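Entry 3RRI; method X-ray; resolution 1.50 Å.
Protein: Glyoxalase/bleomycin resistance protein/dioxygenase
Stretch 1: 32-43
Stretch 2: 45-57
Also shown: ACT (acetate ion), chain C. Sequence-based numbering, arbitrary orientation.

Stretch 1 (32-43) GCKLARRYPDRI
Stretch 2 (45-57) LDFFGDQLVCHLS

The two stretches pair as antiparallel strands at two places, burying 774 Å² in all. Lys 34 and Asp 46 form a hydrogen-bonded pair, Lys 34 N to Asp 46 O at 3.2 Å and Asp 46 N to Lys 34 O at 2.9 Å; Leu 35 faces Leu 45 as the next, non-hydrogen-bonded pair. After a type I turn from Tyr 39 to Arg 42, Ile 43 N to Cys 54 O and Cys 54 N to Ile 43 O are both 3.0 Å, Arg 42 lies beside His 55, and Leu 56 N reaches Asp 41 O at 2.9 Å.

Lys 34 (chi1 m, chi2 t, chi3 -144°) runs out on the same face as Asp 46 (chi1 t), so Lys 34 NZ meets Asp 46 OD2 at 3.3 Å in a salt bridge whose hydrogen bond is weak. Asp 46 OD1 accepts from Gly 49 N (2.8 Å), bracing the type I' turn from Phe 47 to Asp 50; Gly 49, at phi 98°, suits a conformation hostile to a CB.

Cys 33 (chi1 m) is buried with its CB directed toward the other stretch, so its small, polarisable sulfur can lie against Phe 47 (chi1 t) and Phe 48: Cys 33 SG is 3.7 Å from Phe 47 CD1 and 4.2 Å from Phe 48 CE2. Leu 45 (m, t) brings CD2 within 4.1 Å of Leu 35 CD1 (Leu 35 t, p) and 4.2 Å of Ile 43 CD1 (Ile 43 p, t), apolar branches filling buried space. Arg 42 (p, t, p) curls back so that Arg 42 NE binds Asp 41 OD1 (3.0 Å), while His 55 turns its ring edge to one face of the Arg 42 guanidinium, with Arg 42 NH1 3.6 Å from His 55 CE1.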

ATOM      1  N   GLY A  32      11.504  17.489  16.812  1.00 18.31           N
ATOM      2  CA  GLY A  32      11.753  16.114  16.457  1.00 19.17           C
ATOM      3  C   GLY A  32      11.801  15.834  14.970  1.00 19.90           C
ATOM      4  O   GLY A  32      11.767  14.696  14.590  1.00 19.96           O
ATOM      5  N   CYS A  33      11.884  16.873  14.148  1.00 20.30           N
ATOM      6  CA  CYS A  33      12.109  16.691  12.706  1.00 22.06           C
ATOM      7  C   CYS A  33      13.535  16.199  12.493  1.00 21.49           C
ATOM      8  O   CYS A  33      14.392  16.268  13.386  1.00 22.04           O
ATOM      9  CB  CYS A  33      11.871  17.998  11.961  1.00 21.97           C
ATOM     10  SG  CYS A  33      10.208  18.628  12.198  1.00 26.37           S
ATOM     11  N   LYS A  34      13.814  15.672  11.303  1.00 20.94           N
ATOM     12  CA  LYS A  34      15.107  15.126  11.028  1.00 20.09           C
ATOM     13  C   LYS A  34      15.853  16.099  10.137  1.00 18.76           C
ATOM     14  O   LYS A  34      15.250  16.731   9.287  1.00 20.10           O
ATOM     15  CB  LYS A  34      14.990  13.817  10.306  1.00 20.30           C
ATOM     16  CG  LYS A  34      14.290  12.709  11.057  1.00 23.20           C
ATOM     17  CD  LYS A  34      14.032  11.503  10.140  1.00 29.94           C
ATOM     18  CE  LYS A  34      12.692  10.808  10.461  1.00 32.37           C
ATOM     19  NZ  LYS A  34      12.267   9.964   9.290  1.00 33.22           N
ATOM     20  N   LEU A  35      17.138  16.247  10.383  1.00 18.84           N
ATOM     21  CA  LEU A  35      17.959  17.173   9.598  1.00 18.11           C
ATOM     22  C   LEU A  35      18.425  16.399   8.378  1.00 17.36           C
ATOM     23  O   LEU A  35      18.943  15.321   8.527  1.00 17.93           O
ATOM     24  CB  LEU A  35      19.184  17.646  10.351  1.00 18.70           C
ATOM     25  CG  LEU A  35      20.170  18.547   9.601  1.00 21.23           C
ATOM     26  CD1 LEU A  35      19.560  19.874   9.195  1.00 21.65           C
ATOM     27  CD2 LEU A  35      21.467  18.752  10.429  1.00 21.57           C
ATOM     28  N   ALA A  36      18.213  16.981   7.194  1.00 18.56           N
ATOM     29  CA  ALA A  36      18.670  16.376   5.920  1.00 18.70           C
ATOM     30  C   ALA A  36      19.941  17.061   5.465  1.00 18.95           C
ATOM     31  O   ALA A  36      21.010  16.562   5.719  1.00 21.39           O
ATOM     32  CB  ALA A  36      17.613  16.474   4.870  1.00 18.55           C
ATOM     33  N   ARG A  37      19.827  18.239   4.868  1.00 20.06           N
ATOM     34  CA  ARG A  37      20.987  18.914   4.276  1.00 20.62           C
ATOM     35  C   ARG A  37      21.236  20.319   4.834  1.00 21.99           C
ATOM     36  O   ARG A  37      20.309  21.031   5.207  1.00 21.79           O
ATOM     37  CB  ARG A  37      20.850  18.920   2.745  1.00 20.62           C
ATOM     38  CG  ARG A  37      20.970  17.563   2.159  1.00 21.12           C
ATOM     39  CD  ARG A  37      20.700  17.566   0.648  1.00 23.55           C
ATOM     40  NE  ARG A  37      19.277  17.696   0.289  1.00 21.30           N
ATOM     41  CZ  ARG A  37      18.758  18.650  -0.480  1.00 22.49           C
ATOM     42  NH1 ARG A  37      19.510  19.643  -0.978  1.00 20.78           N
ATOM     43  NH2 ARG A  37      17.484  18.612  -0.803  1.00 20.42           N
ATOM     44  N   ARG A  38      22.512  20.701   4.923  1.00 21.77           N
ATOM     45  CA  ARG A  38      22.889  22.036   5.401  1.00 23.56           C
ATOM     46  C   ARG A  38      23.785  22.757   4.426  1.00 23.69           C
ATOM     47  O   ARG A  38      24.695  22.159   3.863  1.00 24.40           O
ATOM     48  CB  ARG A  38      23.669  21.958   6.701  1.00 24.42           C
ATOM     49  CG  ARG A  38      22.880  21.596   7.927  1.00 27.65           C
ATOM     50  CD  ARG A  38      23.693  21.946   9.201  1.00 32.23           C
ATOM     51  NE  ARG A  38      23.641  23.379   9.528  1.00 33.84           N
ATOM     52  CZ  ARG A  38      23.365  23.899  10.734  1.00 36.10           C
ATOM     53  NH1 ARG A  38      23.113  23.129  11.799  1.00 37.66           N
ATOM     54  NH2 ARG A  38      23.346  25.213  10.880  1.00 36.15           N
ATOM     55  N   TYR A  39      23.506  24.038   4.232  1.00 23.45           N
ATOM     56  CA  TYR A  39      24.330  24.924   3.422  1.00 23.66           C
ATOM     57  C   TYR A  39      24.488  26.242   4.175  1.00 24.89           C
ATOM     58  O   TYR A  39      23.781  26.505   5.158  1.00 23.40           O
ATOM     59  CB  TYR A  39      23.682  25.168   2.068  1.00 24.38           C
ATOM     60  CG  TYR A  39      23.287  23.891   1.363  1.00 24.87           C
ATOM     61  CD1 TYR A  39      24.179  23.230   0.509  1.00 26.08           C
ATOM     62  CD2 TYR A  39      22.034  23.320   1.584  1.00 25.34           C
ATOM     63  CE1 TYR A  39      23.832  22.033  -0.121  1.00 25.47           C
ATOM     64  CE2 TYR A  39      21.668  22.132   0.951  1.00 25.01           C
ATOM     65  CZ  TYR A  39      22.565  21.504   0.092  1.00 23.24           C
ATOM     66  OH  TYR A  39      22.219  20.339  -0.507  1.00 21.63           O
ATOM     67  N   PRO A  40      25.411  27.095   3.735  1.00 24.41           N
ATOM     68  CA  PRO A  40      25.586  28.365   4.437  1.00 25.02           C
ATOM     69  C   PRO A  40      24.316  29.213   4.520  1.00 24.99           C
ATOM     70  O   PRO A  40      24.147  30.001   5.465  1.00 25.30           O
ATOM     71  CB  PRO A  40      26.663  29.070   3.592  1.00 25.04           C
ATOM     72  CG  PRO A  40      27.456  27.980   3.066  1.00 25.44           C
ATOM     73  CD  PRO A  40      26.469  26.883   2.732  1.00 25.48           C
ATOM     74  N   ASP A  41      23.438  29.071   3.535  1.00 23.81           N
ATOM     75  CA  ASP A  41      22.254  29.925   3.427  1.00 24.25           C
ATOM     76  C   ASP A  41      20.918  29.223   3.739  1.00 22.87           C
ATOM     77  O   ASP A  41      19.868  29.860   3.689  1.00 22.12           O
ATOM     78  CB  ASP A  41      22.196  30.601   2.041  1.00 25.14           C
ATOM     79  CG  ASP A  41      21.916  29.627   0.898  1.00 27.97           C
ATOM     80  OD1 ASP A  41      21.860  28.399   1.115  1.00 26.73           O
ATOM     81  OD2 ASP A  41      21.719  30.102  -0.248  1.00 30.14           O
ATOM     82  N   ARG A  42      20.965  27.929   4.059  1.00 22.41           N
ATOM     83  CA  ARG A  42      19.724  27.201   4.348  1.00 21.65           C
ATOM     84  C   ARG A  42      19.958  25.866   5.012  1.00 21.78           C
ATOM     85  O   ARG A  42      21.018  25.294   4.895  1.00 22.18           O
ATOM     86  CB  ARG A  42      18.924  26.973   3.053  1.00 22.23           C
ATOM     87  CG  ARG A  42      19.539  25.912   2.120  1.00 23.58           C
ATOM     88  CD  ARG A  42      18.989  25.929   0.714  1.00 27.77           C
ATOM     89  NE  ARG A  42      19.507  27.055  -0.056  1.00 28.70           N
ATOM     90  CZ  ARG A  42      19.061  27.431  -1.246  1.00 28.28           C
ATOM     91  NH1 ARG A  42      18.060  26.790  -1.838  1.00 27.88           N
ATOM     92  NH2 ARG A  42      19.601  28.491  -1.822  1.00 28.78           N
ATOM     93  N   ILE A  43      18.944  25.377   5.736  1.00 20.88           N
ATOM     94  CA  ILE A  43      18.913  23.972   6.177  1.00 20.54           C
ATOM     95  C   ILE A  43      17.632  23.333   5.677  1.00 18.84           C
ATOM     96  O   ILE A  43      16.594  23.994   5.568  1.00 19.82           O
ATOM     97  CB  ILE A  43      19.024  23.784   7.715  1.00 20.90           C
ATOM     98  CG1 ILE A  43      17.822  24.402   8.440  1.00 22.78           C
ATOM     99  CG2 ILE A  43      20.342  24.356   8.236  1.00 22.59           C
ATOM    100  CD1 ILE A  43      17.781  24.015   9.910  1.00 23.80           C
ATOM    101  N   LEU A  45      14.910  19.943   5.935  1.00 18.50           N
ATOM    102  CA  LEU A  45      14.382  19.134   7.024  1.00 18.54           C
ATOM    103  C   LEU A  45      13.353  18.171   6.491  1.00 18.36           C
ATOM    104  O   LEU A  45      12.582  18.508   5.597  1.00 17.28           O
ATOM    105  CB  LEU A  45      13.715  20.033   8.029  1.00 18.86           C
ATOM    106  CG  LEU A  45      14.559  21.089   8.700  1.00 19.61           C
ATOM    107  CD1 LEU A  45      13.627  22.117   9.385  1.00 20.93           C
ATOM    108  CD2 LEU A  45      15.496  20.475   9.690  1.00 20.68           C
ATOM    109  N   ASP A  46      13.319  16.978   7.071  1.00 18.33           N
ATOM    110  CA  ASP A  46      12.244  16.035   6.869  1.00 18.47           C
ATOM    111  C   ASP A  46      11.253  16.425   7.981  1.00 18.30           C
ATOM    112  O   ASP A  46      11.466  16.148   9.184  1.00 20.18           O
ATOM    113  CB  ASP A  46      12.755  14.592   6.967  1.00 18.01           C
ATOM    114  CG  ASP A  46      11.668  13.561   7.101  1.00 19.90           C
ATOM    115  OD1 ASP A  46      10.484  13.918   7.291  1.00 18.42           O
ATOM    116  OD2 ASP A  46      12.010  12.340   7.003  1.00 21.55           O
ATOM    117  N   PHE A  47      10.213  17.124   7.541  1.00 18.22           N
ATOM    118  CA  PHE A  47       9.195  17.708   8.405  1.00 17.29           C
ATOM    119  C   PHE A  47       7.959  16.802   8.274  1.00 17.24           C
ATOM    120  O   PHE A  47       7.123  16.963   7.372  1.00 15.93           O
ATOM    121  CB  PHE A  47       8.931  19.149   7.964  1.00 17.78           C
ATOM    122  CG  PHE A  47       7.815  19.824   8.719  1.00 17.06           C
ATOM    123  CD1 PHE A  47       8.093  20.523   9.873  1.00 18.46           C
ATOM    124  CD2 PHE A  47       6.533  19.842   8.218  1.00 17.92           C
ATOM    125  CE1 PHE A  47       7.061  21.179  10.551  1.00 16.99           C
ATOM    126  CE2 PHE A  47       5.497  20.500   8.857  1.00 18.27           C
ATOM    127  CZ  PHE A  47       5.770  21.164  10.055  1.00 18.40           C
ATOM    128  N   PHE A  48       7.850  15.795   9.158  1.00 18.24           N
ATOM    129  CA  PHE A  48       6.728  14.846   9.151  1.00 18.24           C
ATOM    130  C   PHE A  48       6.552  14.142   7.804  1.00 18.69           C
ATOM    131  O   PHE A  48       5.461  13.726   7.431  1.00 18.40           O
ATOM    132  CB  PHE A  48       5.413  15.539   9.570  1.00 18.95           C
ATOM    133  CG  PHE A  48       5.457  16.151  10.936  1.00 19.07           C
ATOM    134  CD1 PHE A  48       4.990  15.435  12.019  1.00 19.14           C
ATOM    135  CD2 PHE A  48       5.977  17.409  11.157  1.00 19.18           C
ATOM    136  CE1 PHE A  48       5.044  16.003  13.304  1.00 18.88           C
ATOM    137  CE2 PHE A  48       6.018  17.975  12.449  1.00 21.43           C
ATOM    138  CZ  PHE A  48       5.523  17.248  13.504  1.00 21.60           C
ATOM    139  N   GLY A  49       7.667  13.996   7.087  1.00 18.48           N
ATOM    140  CA  GLY A  49       7.667  13.283   5.809  1.00 18.82           C
ATOM    141  C   GLY A  49       7.592  14.193   4.595  1.00 19.16           C
ATOM    142  O   GLY A  49       7.762  13.711   3.469  1.00 18.22           O
ATOM    143  N   ASP A  50       7.298  15.466   4.807  1.00 17.75           N
ATOM    144  CA  ASP A  50       7.377  16.505   3.741  1.00 17.87           C
ATOM    145  C   ASP A  50       8.709  17.251   3.932  1.00 17.14           C
ATOM    146  O   ASP A  50       9.485  16.949   4.850  1.00 17.09           O
ATOM    147  CB  ASP A  50       6.154  17.389   3.781  1.00 17.75           C
ATOM    148  CG  ASP A  50       4.927  16.649   3.327  1.00 19.84           C
ATOM    149  OD1 ASP A  50       4.888  16.168   2.194  1.00 16.46           O
ATOM    150  OD2 ASP A  50       3.959  16.498   4.084  1.00 17.58           O
ATOM    151  N   GLN A  51       9.067  18.160   3.005  1.00 16.32           N
ATOM    152  CA  GLN A  51      10.308  18.888   3.125  1.00 16.44           C
ATOM    153  C   GLN A  51      10.059  20.333   3.569  1.00 16.23           C
ATOM    154  O   GLN A  51       9.280  21.054   2.939  1.00 16.63           O
ATOM    155  CB  GLN A  51      11.072  18.908   1.772  1.00 16.65           C
ATOM    156  CG  GLN A  51      12.426  19.571   1.924  1.00 16.12           C
ATOM    157  CD  GLN A  51      13.065  19.992   0.596  1.00 18.62           C
ATOM    158  OE1 GLN A  51      12.420  20.556  -0.283  1.00 20.43           O
ATOM    159  NE2 GLN A  51      14.353  19.761   0.501  1.00 20.51           N
ATOM    160  N   LEU A  52      10.722  20.749   4.656  1.00 16.19           N
ATOM    161  CA  LEU A  52      10.726  22.155   5.061  1.00 16.24           C
ATOM    162  C   LEU A  52      12.146  22.683   4.865  1.00 16.89           C
ATOM    163  O   LEU A  52      13.105  22.029   5.234  1.00 16.38           O
ATOM    164  CB  LEU A  52      10.296  22.284   6.540  1.00 16.78           C
ATOM    165  CG  LEU A  52      10.170  23.707   7.047  1.00 16.56           C
ATOM    166  CD1 LEU A  52       9.041  24.523   6.374  1.00 17.40           C
ATOM    167  CD2 LEU A  52       9.959  23.643   8.606  1.00 17.01           C
ATOM    168  N   VAL A  53      12.278  23.869   4.278  1.00 16.75           N
ATOM    169  CA  VAL A  53      13.572  24.484   4.077  1.00 17.44           C
ATOM    170  C   VAL A  53      13.514  25.847   4.752  1.00 17.41           C
ATOM    171  O   VAL A  53      12.651  26.683   4.438  1.00 17.73           O
ATOM    172  CB  VAL A  53      13.935  24.671   2.588  1.00 17.72           C
ATOM    173  CG1 VAL A  53      15.274  25.344   2.487  1.00 20.00           C
ATOM    174  CG2 VAL A  53      13.924  23.327   1.762  1.00 18.89           C
ATOM    175  N   CYS A  54      14.446  26.033   5.688  1.00 18.79           N
ATOM    176  CA  CYS A  54      14.607  27.280   6.398  1.00 20.03           C
ATOM    177  C   CYS A  54      15.737  28.047   5.729  1.00 19.73           C
ATOM    178  O   CYS A  54      16.914  27.608   5.730  1.00 18.88           O
ATOM    179  CB  CYS A  54      14.979  26.999   7.833  1.00 20.13           C
ATOM    180  SG  CYS A  54      13.697  26.198   8.852  1.00 20.61           S
ATOM    181  N   HIS A  55      15.360  29.165   5.137  1.00 20.36           N
ATOM    182  CA  HIS A  55      16.295  30.037   4.423  1.00 21.07           C
ATOM    183  C   HIS A  55      16.800  31.189   5.308  1.00 20.94           C
ATOM    184  O   HIS A  55      15.982  31.944   5.873  1.00 20.65           O
ATOM    185  CB  HIS A  55      15.607  30.630   3.207  1.00 21.08           C
ATOM    186  CG  HIS A  55      15.332  29.638   2.141  1.00 21.97           C
ATOM    187  ND1 HIS A  55      16.276  29.272   1.205  1.00 22.54           N
ATOM    188  CD2 HIS A  55      14.223  28.912   1.881  1.00 23.46           C
ATOM    189  CE1 HIS A  55      15.749  28.353   0.413  1.00 24.06           C
ATOM    190  NE2 HIS A  55      14.501  28.129   0.793  1.00 22.49           N
ATOM    191  N   LEU A  56      18.123  31.338   5.403  1.00 21.47           N
ATOM    192  CA  LEU A  56      18.725  32.413   6.191  1.00 22.69           C
ATOM    193  C   LEU A  56      18.282  33.749   5.599  1.00 23.69           C
ATOM    194  O   LEU A  56      18.569  34.059   4.418  1.00 22.91           O
ATOM    195  CB  LEU A  56      20.242  32.291   6.211  1.00 23.27           C
ATOM    196  CG  LEU A  56      20.991  33.399   6.976  1.00 25.68           C
ATOM    197  CD1 LEU A  56      20.660  33.307   8.497  1.00 27.12           C
ATOM    198  CD2 LEU A  56      22.483  33.297   6.697  1.00 25.73           C
ATOM    199  N   SER A  57      17.565  34.538   6.386  1.00 23.72           N
ATOM    200  CA  SER A  57      16.872  35.707   5.856  1.00 25.98           C
ATOM    201  C   SER A  57      16.497  36.714   6.952  1.00 27.66           C
ATOM    202  O   SER A  57      16.189  36.339   8.104  1.00 28.03           O
ATOM    203  CB  SER A  57      15.597  35.286   5.120  1.00 25.97           C
ATOM    204  OG  SER A  57      14.870  36.393   4.637  1.00 25.71           O
TER
HETATM  205  C   ACT C 133      17.159  22.036  -1.887  1.00 27.72           C
HETATM  206  O   ACT C 133      15.963  22.392  -1.847  1.00 28.81           O
HETATM  207  OXT ACT C 133      17.418  20.970  -2.514  1.00 26.12           O
HETATM  208  CH3 ACT C 133      18.214  22.850  -1.186  1.00 27.52           C
HETATM  209  O   HOH W   1       9.477  11.992   9.009  1.00 39.23           O
HETATM  210  O   HOH W   2      18.618  30.636   1.224  1.00 29.37           O